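PDB 5B89: cysteine desulfurase, which probably removes sulfur from L-cysteine with the help of pyridoxal 5'-phosphate, passing it to a carrier and releasing L-alanine. Local coordinates for residues 348-353 and 384-389; 369-374 and 389-394; 130-135 and 378-383; 328-333 and 409-414; 158-163 and 336-341. One frame throughout, in Å; residues are numbered along the deposited sequence.

Contact 1 of 5, residues 348-353 and 384-389; sequences SFNVPG and LGINGT
The carboxamide of Asn350 holds Gly388 O in its own plane: the ND2-O distance is 3.0 Å, and the N-H...O angle of 171° makes the bond nearly straight. On the acceptor side the donor lies in the plane of the Gly388 carbonyl. Near the same nitrogen are two methyls, Thr389 CG2 at 4.0 Å from Asn350 ND2 and Ile386 CD1 at 4.2 Å from it. Tyr335 OH is a further hydrogen-bond partner of ND2. The contact joins the end of strand 346-349, an outer strand of the small four-stranded sheet, to the loop entering its neighbour 389-393; that loop follows a Schellman motif in which Gly385, with positive phi, ends helix 378-384. Beside this bond, Thr389 OG1 stands 3.0 Å from Ser348 OG. Ser348 OG is hydrogen-bonded to Ala186 O and Thr389 OG1 to His375 NE2, while Thr389 CB rests 3.6 Å from Phe349 O.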
# COMPACT_ATOMS: atom_id res chain seq x y z
N SER B 348 -7.61 -21.43 18.78
CA SER B 348 -8.82 -21.71 18.08
C SER B 348 -9.53 -22.82 18.84
O SER B 348 -8.91 -23.76 19.36
CB SER B 348 -8.58 -22.24 16.60
OG SER B 348 -8.43 -21.14 15.71
N PHE B 349 -10.84 -22.67 18.91
CA PHE B 349 -11.70 -23.59 19.62
C PHE B 349 -13.10 -23.56 19.04
O PHE B 349 -13.41 -22.78 18.19
CB PHE B 349 -11.75 -23.26 21.13
CG PHE B 349 -12.28 -21.89 21.45
CD1 PHE B 349 -11.47 -20.81 21.38
CD2 PHE B 349 -13.57 -21.70 21.90
CE1 PHE B 349 -11.93 -19.56 21.67
CE2 PHE B 349 -14.04 -20.46 22.19
CZ PHE B 349 -13.22 -19.38 22.09
N ASN B 350 -13.90 -24.48 19.55
CA ASN B 350 -15.31 -24.54 19.18
C ASN B 350 -16.13 -25.01 20.38
O ASN B 350 -15.66 -25.70 21.20
CB ASN B 350 -15.60 -25.49 18.01
CG ASN B 350 -15.54 -24.81 16.67
OD1 ASN B 350 -16.12 -23.80 16.45
ND2 ASN B 350 -14.84 -25.41 15.78
N VAL B 351 -17.37 -24.59 20.40
CA VAL B 351 -18.31 -25.03 21.42
C VAL B 351 -19.30 -25.98 20.74
O VAL B 351 -19.96 -25.58 19.85
CB VAL B 351 -19.07 -23.88 22.08
CG1 VAL B 351 -20.05 -24.44 23.10
CG2 VAL B 351 -18.11 -22.92 22.74
N PRO B 352 -19.33 -27.23 21.17
CA PRO B 352 -20.24 -28.24 20.53
C PRO B 352 -21.67 -27.78 20.58
O PRO B 352 -22.11 -27.26 21.62
CB PRO B 352 -20.03 -29.46 21.39
CG PRO B 352 -18.67 -29.32 21.93
CD PRO B 352 -18.56 -27.82 22.26
N GLY B 353 -22.35 -27.83 19.44
CA GLY B 353 -23.71 -27.30 19.37
C GLY B 353 -23.94 -25.88 18.92
O GLY B 353 -25.07 -25.52 18.65
N LEU B 384 -9.46 -30.63 8.89
CA LEU B 384 -9.96 -31.00 10.20
C LEU B 384 -11.42 -31.43 10.15
O LEU B 384 -11.91 -31.96 11.12
CB LEU B 384 -9.76 -29.82 11.21
CG LEU B 384 -8.40 -29.79 11.89
CD1 LEU B 384 -7.25 -29.82 10.88
CD2 LEU B 384 -8.28 -28.55 12.71
N GLY B 385 -12.13 -31.19 9.06
CA GLY B 385 -13.56 -31.63 8.98
C GLY B 385 -14.49 -30.69 9.75
O GLY B 385 -15.54 -31.11 10.24
N ILE B 386 -14.13 -29.41 9.87
CA ILE B 386 -14.94 -28.41 10.57
C ILE B 386 -15.21 -27.25 9.64
O ILE B 386 -14.56 -27.14 8.56
CB ILE B 386 -14.29 -27.94 11.84
CG1 ILE B 386 -12.93 -27.31 11.52
CG2 ILE B 386 -14.10 -29.09 12.80
CD1 ILE B 386 -12.21 -26.71 12.72
N ASN B 387 -16.17 -26.41 9.97
CA ASN B 387 -16.57 -25.29 9.08
C ASN B 387 -15.77 -24.02 9.38
O ASN B 387 -15.70 -23.10 8.58
CB ASN B 387 -18.04 -24.94 9.28
CG ASN B 387 -18.95 -26.09 8.97
OD1 ASN B 387 -18.73 -26.78 7.97
ND2 ASN B 387 -19.97 -26.32 9.82
N GLY B 388 -15.26 -23.98 10.60
CA GLY B 388 -14.55 -22.85 11.10
C GLY B 388 -14.35 -22.99 12.59
O GLY B 388 -14.66 -23.98 13.16
N THR B 389 -13.79 -21.96 13.19
CA THR B 389 -13.50 -21.95 14.60
C THR B 389 -13.70 -20.57 15.20
O THR B 389 -13.87 -19.62 14.50
CB THR B 389 -12.01 -22.31 14.91
OG1 THR B 389 -11.15 -21.28 14.45
CG2 THR B 389 -11.57 -23.59 14.26

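Contact 2 of 5, residues 369-374 and 389-394; sequences MVRSGH and TVRASF. With ALA (alanine), chain H.
Arg371 and Arg391 both start with CG anti to the backbone N (chi1 -156° and -173°), and their side chains run side by side in the same direction on one face of the sheet. Both chains bend at chi3 and their guanidinium planes end 52° apart. The two like charges do not touch: Arg371 CB and CD lie 3.9 Å from Arg391 NH2, whereas the head of Arg371 turns to a salt bridge with Asp41 and a hydrogen bond to Val67 O of the second subunit. Arg391 grips the carboxylate of the bound alanine with two bonds, NH1 to O at 2.8 Å and NH2 to OXT at 3.1 Å, the ligand O lying in the guanidinium plane at its edge. Asn185 O takes a further bond from NH1, which would help fix the rotation of the group. In the backbone, Arg371 with Arg391 and Gly373 with Thr389 form hydrogen-bonded antiparallel pairs; Arg391 N to Arg371 O is 2.8 Å. Ser372 and Val390 between them are a non-hydrogen-bonded pair, with Ser372 CA 3.3 Å from Thr389 O in a CA-H...O contact. On the face that carries Ser372 and Val390, Val390 CG1 meets Val370 CG2 at 3.7 Å. An arginine holding the substrate carboxylate from a strand of the small C-terminal domain is characteristic of fold-type I pyridoxal-phosphate enzymes.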
# COMPACT_ATOMS: atom_id res chain seq x y z
N MET B 369 -13.36 -9.47 22.30
CA MET B 369 -13.21 -9.42 20.85
C MET B 369 -12.43 -10.63 20.40
O MET B 369 -11.26 -10.75 20.71
CB MET B 369 -12.48 -8.13 20.45
CG MET B 369 -12.87 -6.78 21.02
SD MET B 369 -14.51 -6.09 20.57
CE MET B 369 -15.58 -6.62 21.94
N VAL B 370 -13.19 -11.49 19.73
CA VAL B 370 -12.59 -12.64 19.08
C VAL B 370 -13.04 -12.72 17.64
O VAL B 370 -13.99 -12.09 17.22
CB VAL B 370 -12.92 -13.97 19.82
CG1 VAL B 370 -12.34 -14.06 21.19
CG2 VAL B 370 -14.40 -14.30 19.80
N ARG B 371 -12.34 -13.55 16.84
CA ARG B 371 -12.76 -13.74 15.44
C ARG B 371 -13.32 -15.15 15.27
O ARG B 371 -13.05 -16.06 16.02
CB ARG B 371 -11.60 -13.43 14.48
CG ARG B 371 -12.17 -13.03 13.11
CD ARG B 371 -11.34 -12.09 12.28
NE ARG B 371 -11.31 -10.69 12.65
CZ ARG B 371 -11.87 -9.67 12.01
NH1 ARG B 371 -12.66 -9.83 10.95
NH2 ARG B 371 -11.62 -8.47 12.43
N SER B 372 -14.22 -15.24 14.32
CA SER B 372 -14.87 -16.50 14.02
C SER B 372 -14.88 -16.73 12.51
O SER B 372 -14.88 -15.80 11.76
CB SER B 372 -16.30 -16.52 14.61
OG SER B 372 -17.01 -15.35 14.20
N GLY B 373 -14.93 -18.00 12.14
CA GLY B 373 -14.97 -18.37 10.75
C GLY B 373 -13.82 -19.22 10.30
O GLY B 373 -13.23 -19.83 11.04
N HIS B 374 -13.53 -19.18 9.00
CA HIS B 374 -12.47 -19.98 8.41
C HIS B 374 -11.06 -19.35 8.44
O HIS B 374 -10.10 -19.99 8.18
CB HIS B 374 -12.87 -20.46 7.02
CG HIS B 374 -13.00 -19.37 6.02
ND1 HIS B 374 -14.14 -19.14 5.29
CD2 HIS B 374 -12.12 -18.43 5.64
CE1 HIS B 374 -13.96 -18.11 4.51
NE2 HIS B 374 -12.73 -17.66 4.70
N THR B 389 -13.79 -21.96 13.19
CA THR B 389 -13.50 -21.95 14.60
C THR B 389 -13.70 -20.57 15.20
O THR B 389 -13.87 -19.62 14.50
CB THR B 389 -12.01 -22.31 14.91
OG1 THR B 389 -11.15 -21.28 14.45
CG2 THR B 389 -11.57 -23.59 14.26
N VAL B 390 -13.66 -20.53 16.51
CA VAL B 390 -13.63 -19.32 17.27
C VAL B 390 -12.14 -19.16 17.56
O VAL B 390 -11.49 -20.12 17.81
CB VAL B 390 -14.41 -19.37 18.60
CG1 VAL B 390 -14.51 -17.96 19.14
CG2 VAL B 390 -15.80 -19.91 18.34
N ARG B 391 -11.63 -17.95 17.48
CA ARG B 391 -10.17 -17.74 17.66
C ARG B 391 -9.89 -16.58 18.57
O ARG B 391 -10.24 -15.44 18.26
CB ARG B 391 -9.45 -17.52 16.30
CG ARG B 391 -7.93 -17.45 16.34
CD ARG B 391 -7.44 -17.04 14.96
NE ARG B 391 -7.74 -15.64 14.66
CZ ARG B 391 -7.62 -15.07 13.51
NH1 ARG B 391 -7.17 -15.77 12.48
NH2 ARG B 391 -7.93 -13.79 13.29
N ALA B 392 -9.22 -16.89 19.66
CA ALA B 392 -8.74 -15.89 20.59
C ALA B 392 -7.23 -15.81 20.36
O ALA B 392 -6.59 -16.79 20.32
CB ALA B 392 -9.03 -16.28 22.02
N SER B 393 -6.69 -14.63 20.17
CA SER B 393 -5.30 -14.45 19.88
C SER B 393 -4.79 -13.25 20.65
O SER B 393 -5.48 -12.29 20.84
CB SER B 393 -5.06 -14.31 18.39
OG SER B 393 -5.83 -13.31 17.91
N PHE B 394 -3.56 -13.37 21.06
CA PHE B 394 -2.94 -12.46 21.98
C PHE B 394 -1.72 -11.66 21.57
O PHE B 394 -1.10 -11.95 20.61
CB PHE B 394 -2.48 -13.31 23.18
CG PHE B 394 -3.53 -14.24 23.75
CD1 PHE B 394 -4.68 -13.78 24.31
CD2 PHE B 394 -3.29 -15.61 23.77
CE1 PHE B 394 -5.61 -14.65 24.84
CE2 PHE B 394 -4.21 -16.48 24.29
CZ PHE B 394 -5.37 -16.00 24.83
N ALA H . -4.03 -13.21 8.85
CA ALA H . -5.23 -12.52 9.55
C ALA H . -6.42 -13.40 10.00
O ALA H . -6.18 -14.63 10.11
CB ALA H . -5.85 -11.32 8.82
OXT ALA H . -7.58 -12.98 10.36

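Contact 3 of 5, residues 130-135 and 378-383; sequences TPYEHH and LPVMKK. With PLP (pyridoxal-5'-phosphate), chain G.
Tyr132 sets its CB 3.8 Å from Val380 CG2, a methyl that lies at the ring edge near its plane, while Lys383 CE comes obliquely to within 3.8 Å of Tyr132 CE1. Pro131 CG covers one face of the phenol over its centre. The tips of both side chains are hydrogen-bonded to the neighbouring loop, Tyr132 OH to Asp158 O and Lys383 NZ to Gly157 O. At the other end of the contact the imidazole of His135 meets the first turn of helix 378-384. Its NE2 accepts the hydrogen bond of Leu378 N at 3.0 Å, with an N-H...N angle of 165° and the donor tilted 29° from the ring plane. Pro379 CD lies in that plane at the edge, 3.9 Å from His135 NE2. In sequence between Tyr132 and His135, His134 points away from the helix and lies against the cofactor face to face, PLP C5 3.6 Å above the plane and over the centre of its ring, as is usual for the residue that covers the cofactor ring in fold-type I enzymes. Because His135 NE2 accepts from a helix N terminus, its ring is expected to be neutral with the proton on ND1; the positive end of the helix dipole would disfavour a second proton.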
# COMPACT_ATOMS: atom_id res chain seq x y z
N THR B 130 3.00 -26.05 2.75
CA THR B 130 2.28 -26.79 3.82
C THR B 130 0.81 -26.87 3.45
O THR B 130 0.29 -26.05 2.74
CB THR B 130 2.46 -26.19 5.23
OG1 THR B 130 1.51 -25.12 5.43
CG2 THR B 130 3.79 -25.72 5.51
N PRO B 131 0.08 -27.74 4.12
CA PRO B 131 -1.34 -27.79 3.90
C PRO B 131 -2.07 -26.84 4.79
O PRO B 131 -3.26 -26.90 4.79
CB PRO B 131 -1.74 -29.19 4.32
CG PRO B 131 -0.72 -29.59 5.29
CD PRO B 131 0.55 -28.85 4.95
N TYR B 132 -1.40 -26.00 5.53
CA TYR B 132 -2.08 -25.13 6.46
C TYR B 132 -1.99 -23.67 6.12
O TYR B 132 -2.30 -22.83 6.94
CB TYR B 132 -1.50 -25.33 7.86
CG TYR B 132 -1.20 -26.74 8.31
CD1 TYR B 132 -2.19 -27.58 8.71
CD2 TYR B 132 0.06 -27.17 8.42
CE1 TYR B 132 -1.92 -28.86 9.16
CE2 TYR B 132 0.34 -28.42 8.86
CZ TYR B 132 -0.67 -29.27 9.22
OH TYR B 132 -0.36 -30.51 9.64
N GLU B 133 -1.54 -23.39 4.92
CA GLU B 133 -1.34 -22.03 4.54
C GLU B 133 -2.57 -21.12 4.48
O GLU B 133 -3.60 -21.53 4.09
CB GLU B 133 -0.65 -22.00 3.18
CG GLU B 133 0.72 -22.68 3.13
CD GLU B 133 1.77 -22.07 4.05
OE1 GLU B 133 1.90 -20.85 4.05
OE2 GLU B 133 2.43 -22.82 4.75
N HIS B 134 -2.37 -19.87 4.86
CA HIS B 134 -3.36 -18.83 4.70
C HIS B 134 -3.46 -18.67 3.17
O HIS B 134 -2.52 -18.94 2.48
CB HIS B 134 -2.82 -17.55 5.36
CG HIS B 134 -3.59 -16.31 5.09
ND1 HIS B 134 -4.35 -15.68 6.04
CD2 HIS B 134 -3.64 -15.52 4.01
CE1 HIS B 134 -4.86 -14.58 5.54
NE2 HIS B 134 -4.45 -14.46 4.30
N HIS B 135 -4.59 -18.22 2.68
CA HIS B 135 -4.85 -18.10 1.24
C HIS B 135 -3.80 -17.24 0.55
O HIS B 135 -3.50 -17.48 -0.66
CB HIS B 135 -6.21 -17.58 0.98
CG HIS B 135 -7.31 -18.48 1.51
ND1 HIS B 135 -8.54 -18.01 1.90
CD2 HIS B 135 -7.28 -19.79 1.80
CE1 HIS B 135 -9.28 -19.04 2.35
NE2 HIS B 135 -8.52 -20.11 2.36
N LEU B 378 -9.07 -22.01 4.55
CA LEU B 378 -10.07 -23.10 4.26
C LEU B 378 -9.51 -24.49 4.20
O LEU B 378 -10.19 -25.45 4.70
CB LEU B 378 -10.93 -22.76 3.05
CG LEU B 378 -12.05 -21.73 3.27
CD1 LEU B 378 -12.70 -21.06 2.05
CD2 LEU B 378 -13.24 -22.45 3.98
N PRO B 379 -8.32 -24.69 3.70
CA PRO B 379 -7.82 -26.06 3.68
C PRO B 379 -7.57 -26.60 5.06
O PRO B 379 -7.66 -27.77 5.21
CB PRO B 379 -6.57 -25.97 2.84
CG PRO B 379 -6.93 -24.91 1.85
CD PRO B 379 -7.58 -23.86 2.74
N VAL B 380 -7.30 -25.75 6.04
CA VAL B 380 -7.13 -26.19 7.41
C VAL B 380 -8.50 -26.73 7.91
O VAL B 380 -8.58 -27.75 8.50
CB VAL B 380 -6.65 -25.06 8.36
CG1 VAL B 380 -6.81 -25.46 9.81
CG2 VAL B 380 -5.20 -24.70 8.09
N MET B 381 -9.54 -25.98 7.65
CA MET B 381 -10.86 -26.37 8.09
C MET B 381 -11.28 -27.65 7.39
O MET B 381 -11.78 -28.54 7.99
CB MET B 381 -11.87 -25.26 7.86
CG MET B 381 -11.50 -23.93 8.46
SD MET B 381 -11.15 -24.05 10.23
CE MET B 381 -9.98 -22.67 10.46
N LYS B 382 -11.02 -27.71 6.11
CA LYS B 382 -11.43 -28.90 5.36
C LYS B 382 -10.63 -30.13 5.81
O LYS B 382 -11.22 -31.21 5.96
CB LYS B 382 -11.32 -28.63 3.88
CG LYS B 382 -12.33 -27.65 3.40
CD LYS B 382 -12.11 -27.33 1.92
CE LYS B 382 -13.06 -26.24 1.56
NZ LYS B 382 -13.00 -25.98 0.08
N LYS B 383 -9.35 -29.98 6.17
CA LYS B 383 -8.51 -31.07 6.71
C LYS B 383 -9.04 -31.57 8.05
O LYS B 383 -9.03 -32.82 8.37
CB LYS B 383 -7.05 -30.64 6.80
CG LYS B 383 -6.05 -31.66 7.31
CD LYS B 383 -4.65 -31.06 7.32
CE LYS B 383 -3.59 -31.96 7.84
NZ LYS B 383 -3.51 -33.23 7.01
N1 PLP G . -0.27 -15.06 6.23
C2 PLP G . -0.54 -15.30 7.55
C2A PLP G . 0.05 -16.51 8.25
C3 PLP G . -1.41 -14.41 8.19
O3 PLP G . -1.70 -14.60 9.50
C4 PLP G . -1.90 -13.27 7.50
C4A PLP G . -2.92 -12.34 8.26
C5 PLP G . -1.50 -13.07 6.15
C6 PLP G . -0.69 -13.98 5.51
C5A PLP G . -2.07 -11.87 5.40
O4P PLP G . -1.54 -10.65 5.99
P PLP G . -2.13 -9.37 5.34
O1P PLP G . -1.55 -8.30 6.12
O2P PLP G . -3.64 -9.48 5.53
O3P PLP G . -1.79 -9.38 3.92

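Contact 4 of 5, residues 328-333 and 409-414; sequences DELEVP and VMEELV
Segment 328-333 leaves helix 309-329 through a Schellman motif: Glu331 has positive phi (59°), and its N bonds back to Asp328 O at 3.1 Å. Segment 409-414 is helical throughout, and the two backbones come nearest at Leu330 and Glu411, whose CA atoms are 6.7 Å apart. Leu330 reaches across with both methyls. CD1 touches Met410 CB at 3.8 Å and lies close to the backbone N of Glu411, while CD2 rests 3.9 Å from both CB and CG of Glu411, the two side chains crossing at about a right angle. Glu411 CG stands anti to the backbone N (chi1 -180°), and the chain beyond it is extended, offering its aliphatic part to the leucine while its carboxylate forms a salt bridge with Lys415. This is apolar packing of a helix end and its exit loop against helix 400-415, the last helix of the chain, in the C-terminal part of the fold and away from the active site. Past the turn, Val332 CG2 meets Val414 CG2 at 3.8 Å, one helical turn on from Met410, and Val414 CG1 approaches Leu330 O at 4.1 Å. Phe349 of strand 346-349 packs on both Val332 and Met410, carrying the apolar layer on to the sheet.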
# COMPACT_ATOMS: atom_id res chain seq x y z
N ASP B 328 -9.94 -26.90 28.68
CA ASP B 328 -9.98 -28.33 28.99
C ASP B 328 -10.91 -28.54 30.19
O ASP B 328 -11.67 -29.53 30.18
CB ASP B 328 -8.62 -28.87 29.32
CG ASP B 328 -7.74 -29.05 28.10
OD1 ASP B 328 -8.25 -29.20 27.00
OD2 ASP B 328 -6.56 -29.29 28.36
N GLU B 329 -10.84 -27.65 31.17
CA GLU B 329 -11.72 -27.80 32.38
C GLU B 329 -13.16 -27.69 31.95
O GLU B 329 -14.05 -28.35 32.57
CB GLU B 329 -11.37 -26.78 33.43
CG GLU B 329 -10.09 -26.92 34.19
CD GLU B 329 -9.69 -25.67 35.00
OE1 GLU B 329 -8.83 -25.83 35.89
OE2 GLU B 329 -10.15 -24.52 34.75
N LEU B 330 -13.49 -26.90 30.91
CA LEU B 330 -14.86 -26.80 30.42
C LEU B 330 -15.29 -27.77 29.38
O LEU B 330 -16.42 -27.72 28.86
CB LEU B 330 -15.06 -25.40 29.85
CG LEU B 330 -14.85 -24.29 30.84
CD1 LEU B 330 -14.88 -22.93 30.12
CD2 LEU B 330 -15.89 -24.32 31.98
N GLU B 331 -14.39 -28.69 29.02
CA GLU B 331 -14.62 -29.63 27.96
C GLU B 331 -14.92 -29.00 26.65
O GLU B 331 -15.71 -29.46 25.85
CB GLU B 331 -15.67 -30.70 28.37
CG GLU B 331 -15.21 -31.33 29.67
CD GLU B 331 -16.23 -32.31 30.21
OE1 GLU B 331 -16.79 -32.04 31.28
OE2 GLU B 331 -16.49 -33.28 29.53
N VAL B 332 -14.22 -27.89 26.42
CA VAL B 332 -14.34 -27.14 25.18
C VAL B 332 -13.12 -27.52 24.32
O VAL B 332 -12.04 -27.32 24.69
CB VAL B 332 -14.39 -25.62 25.40
CG1 VAL B 332 -14.19 -24.89 24.09
CG2 VAL B 332 -15.70 -25.20 26.03
N PRO B 333 -13.44 -28.11 23.12
CA PRO B 333 -12.29 -28.52 22.29
C PRO B 333 -11.47 -27.37 21.67
O PRO B 333 -12.04 -26.45 21.21
CB PRO B 333 -12.93 -29.35 21.20
CG PRO B 333 -14.22 -28.74 21.00
CD PRO B 333 -14.71 -28.54 22.39
N VAL B 409 -16.76 -16.10 31.23
CA VAL B 409 -17.80 -16.01 30.28
C VAL B 409 -18.07 -17.28 29.47
O VAL B 409 -19.18 -17.67 29.24
CB VAL B 409 -17.58 -14.78 29.28
CG1 VAL B 409 -18.60 -14.73 28.16
CG2 VAL B 409 -17.43 -13.53 30.04
N MET B 410 -17.00 -18.01 29.11
CA MET B 410 -17.12 -19.29 28.48
C MET B 410 -17.85 -20.33 29.37
O MET B 410 -18.63 -21.12 28.85
CB MET B 410 -15.77 -19.86 28.05
CG MET B 410 -15.14 -19.15 26.86
SD MET B 410 -16.11 -19.12 25.39
CE MET B 410 -16.35 -20.83 25.03
N GLU B 411 -17.58 -20.22 30.66
CA GLU B 411 -18.22 -21.14 31.63
C GLU B 411 -19.74 -20.91 31.66
O GLU B 411 -20.49 -21.84 31.55
CB GLU B 411 -17.55 -20.96 32.96
CG GLU B 411 -18.11 -21.88 34.06
CD GLU B 411 -17.40 -21.74 35.38
OE1 GLU B 411 -16.15 -21.46 35.43
OE2 GLU B 411 -18.13 -21.93 36.42
N GLU B 412 -20.14 -19.64 31.72
CA GLU B 412 -21.53 -19.28 31.70
C GLU B 412 -22.17 -19.72 30.38
O GLU B 412 -23.25 -20.36 30.40
CB GLU B 412 -21.62 -17.80 31.97
CG GLU B 412 -22.94 -17.03 31.92
CD GLU B 412 -22.77 -15.56 32.43
OE1 GLU B 412 -21.61 -15.04 32.43
OE2 GLU B 412 -23.78 -14.92 32.85
N LEU B 413 -21.49 -19.53 29.24
CA LEU B 413 -22.01 -19.97 28.00
C LEU B 413 -22.26 -21.44 27.96
O LEU B 413 -23.28 -21.85 27.50
CB LEU B 413 -21.05 -19.53 26.88
CG LEU B 413 -21.39 -19.77 25.44
CD1 LEU B 413 -20.39 -18.93 24.65
CD2 LEU B 413 -21.25 -21.17 24.99
N VAL B 414 -21.27 -22.21 28.31
CA VAL B 414 -21.36 -23.67 28.26
C VAL B 414 -22.47 -24.18 29.20
O VAL B 414 -23.29 -24.97 28.81
CB VAL B 414 -19.97 -24.27 28.56
CG1 VAL B 414 -20.00 -25.77 28.78
CG2 VAL B 414 -19.02 -23.93 27.37

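Contact 5 of 5, residues 158-163 and 336-341; sequences DDEGNL and GPRNLK
Glu160 lies across the Gly336-Pro337 peptide and ends beside Arg338. Its CB lies 3.8 Å, CG 3.4 Å and CD 3.7 Å from Gly336 O. The chain continues extended (chi2 -172°), and the carboxylate then divides its work. OE1 accepts a weak hydrogen bond of 3.4 Å from Arg338 N and is also bonded by a water, which in turn accepts from Asn339 N. OE2 lies 3.4 Å from Arg338 CD; the opposite charges remain beyond a salt bridge, Glu160 OE2 and Arg338 NE being 4.3 Å apart. The guanidinium instead turns back, NH1 donating to Gly336 O, and makes a cation-pi contact with Trp334. Glu160 belongs to a type I beta turn, 158-161, built on an Asx turn: Asp158 OD1 receives Glu160 N and Asn162 N from opposite faces of its carboxylate plane. Gly161, with phi of 98°, completes this turn in the loop between strand 151-154 and helix 165-172 of the large, cofactor-binding part of the fold. The turn's partner is the loop leading to strand 346-349. Glu160 O touches Pro337 CD at 3.3 Å and receives a CA-H...O contact from Gly336, while a second water links Asp159 O to Gly336 N.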
# COMPACT_ATOMS: atom_id res chain seq x y z
N ASP B 158 -0.21 -33.54 10.56
CA ASP B 158 -1.33 -33.94 11.38
C ASP B 158 -2.37 -32.85 11.62
O ASP B 158 -2.24 -31.78 11.14
CB ASP B 158 -0.84 -34.63 12.65
CG ASP B 158 -0.26 -33.69 13.65
OD1 ASP B 158 -0.47 -32.50 13.56
OD2 ASP B 158 0.42 -34.14 14.53
N ASP B 159 -3.43 -33.18 12.31
CA ASP B 159 -4.50 -32.24 12.54
C ASP B 159 -4.16 -31.13 13.51
O ASP B 159 -4.85 -30.18 13.59
CB ASP B 159 -5.77 -32.98 12.96
CG ASP B 159 -6.49 -33.64 11.80
OD1 ASP B 159 -6.04 -33.50 10.66
OD2 ASP B 159 -7.47 -34.33 12.04
N GLU B 160 -3.06 -31.27 14.21
CA GLU B 160 -2.61 -30.27 15.13
C GLU B 160 -1.75 -29.26 14.42
O GLU B 160 -1.42 -28.30 14.96
CB GLU B 160 -1.75 -30.90 16.21
CG GLU B 160 -2.50 -31.59 17.30
CD GLU B 160 -1.65 -32.04 18.46
OE1 GLU B 160 -0.47 -31.75 18.59
OE2 GLU B 160 -2.22 -32.70 19.29
N GLY B 161 -1.36 -29.56 13.20
CA GLY B 161 -0.46 -28.72 12.45
C GLY B 161 0.99 -29.17 12.46
O GLY B 161 1.77 -28.50 11.93
N ASN B 162 1.32 -30.29 13.06
CA ASN B 162 2.69 -30.72 13.11
C ASN B 162 3.09 -31.38 11.80
O ASN B 162 2.53 -32.34 11.41
CB ASN B 162 2.96 -31.70 14.24
CG ASN B 162 2.43 -31.26 15.58
OD1 ASN B 162 1.56 -31.89 16.14
ND2 ASN B 162 3.00 -30.28 16.11
N LEU B 163 4.07 -30.81 11.14
CA LEU B 163 4.54 -31.34 9.92
C LEU B 163 5.41 -32.58 10.13
O LEU B 163 6.11 -32.70 11.06
CB LEU B 163 5.40 -30.31 9.18
CG LEU B 163 4.73 -29.05 8.69
CD1 LEU B 163 5.79 -28.00 8.35
CD2 LEU B 163 3.80 -29.29 7.52
N GLY B 336 -4.79 -27.17 17.37
CA GLY B 336 -3.37 -26.91 17.37
C GLY B 336 -2.57 -27.77 18.31
O GLY B 336 -3.04 -28.63 18.95
N PRO B 337 -1.23 -27.46 18.31
CA PRO B 337 -0.36 -28.31 19.12
C PRO B 337 -0.57 -28.32 20.62
O PRO B 337 -0.74 -27.35 21.23
CB PRO B 337 1.04 -27.79 18.80
CG PRO B 337 0.94 -27.23 17.46
CD PRO B 337 -0.35 -26.50 17.51
N ARG B 338 -0.50 -29.50 21.19
CA ARG B 338 -0.56 -29.67 22.62
C ARG B 338 0.74 -29.35 23.29
O ARG B 338 0.73 -29.00 24.40
CB ARG B 338 -0.89 -31.11 22.97
CG ARG B 338 -2.32 -31.45 23.07
CD ARG B 338 -3.12 -30.86 21.96
NE ARG B 338 -4.48 -30.74 22.38
CZ ARG B 338 -5.46 -30.17 21.71
NH1 ARG B 338 -5.34 -29.64 20.47
NH2 ARG B 338 -6.60 -30.16 22.32
N ASN B 339 1.86 -29.53 22.60
CA ASN B 339 3.09 -29.11 23.06
C ASN B 339 3.12 -27.56 22.95
O ASN B 339 3.32 -27.02 21.83
CB ASN B 339 4.27 -29.67 22.23
CG ASN B 339 5.54 -29.20 22.66
OD1 ASN B 339 5.74 -28.46 23.59
ND2 ASN B 339 6.58 -29.65 21.92
N LEU B 340 2.96 -26.87 24.05
CA LEU B 340 2.85 -25.42 23.99
C LEU B 340 4.11 -24.79 23.59
O LEU B 340 4.08 -23.60 23.24
CB LEU B 340 2.27 -24.79 25.30
CG LEU B 340 0.86 -25.34 25.61
CD1 LEU B 340 0.35 -24.65 26.87
CD2 LEU B 340 -0.16 -25.26 24.52
N LYS B 341 5.30 -25.43 23.62
CA LYS B 341 6.50 -24.80 23.05
C LYS B 341 6.39 -24.59 21.53
O LYS B 341 7.19 -23.76 21.02
CB LYS B 341 7.73 -25.69 23.37
CG LYS B 341 8.10 -25.69 24.86
CD LYS B 341 9.48 -26.08 25.18
CE LYS B 341 9.66 -26.12 26.70
NZ LYS B 341 9.60 -24.81 27.44
O HOH W 1 -5.99 -29.32 15.83
O HOH W 2 1.52 -31.46 20.19

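In the fold
From the N terminus, the chain first meets contact 3 at 130-135 and closes its long loop only at helix 378-384. Contact 5 is nested within, opening at 158-163 beside the seven-stranded sheet and closing at 336-341. Contact 4 opens at 328-333, before contact 5 closes, so these two cross; it closes last, at 409-414, and encloses contacts 1 (348-353 to 384-389) and 2 (369-374 to 389-394). Those two cross each other, share Thr389 and join neighbouring strands of the small sheet. Contacts 1, 2 and 4 all cross contact 3, whose helix lies between strands 368-373 and 389-393 in sequence. Contacts 3 and 5 thus tie the large-sheet region to the C-terminal part, which contacts 1, 2 and 4 bind together.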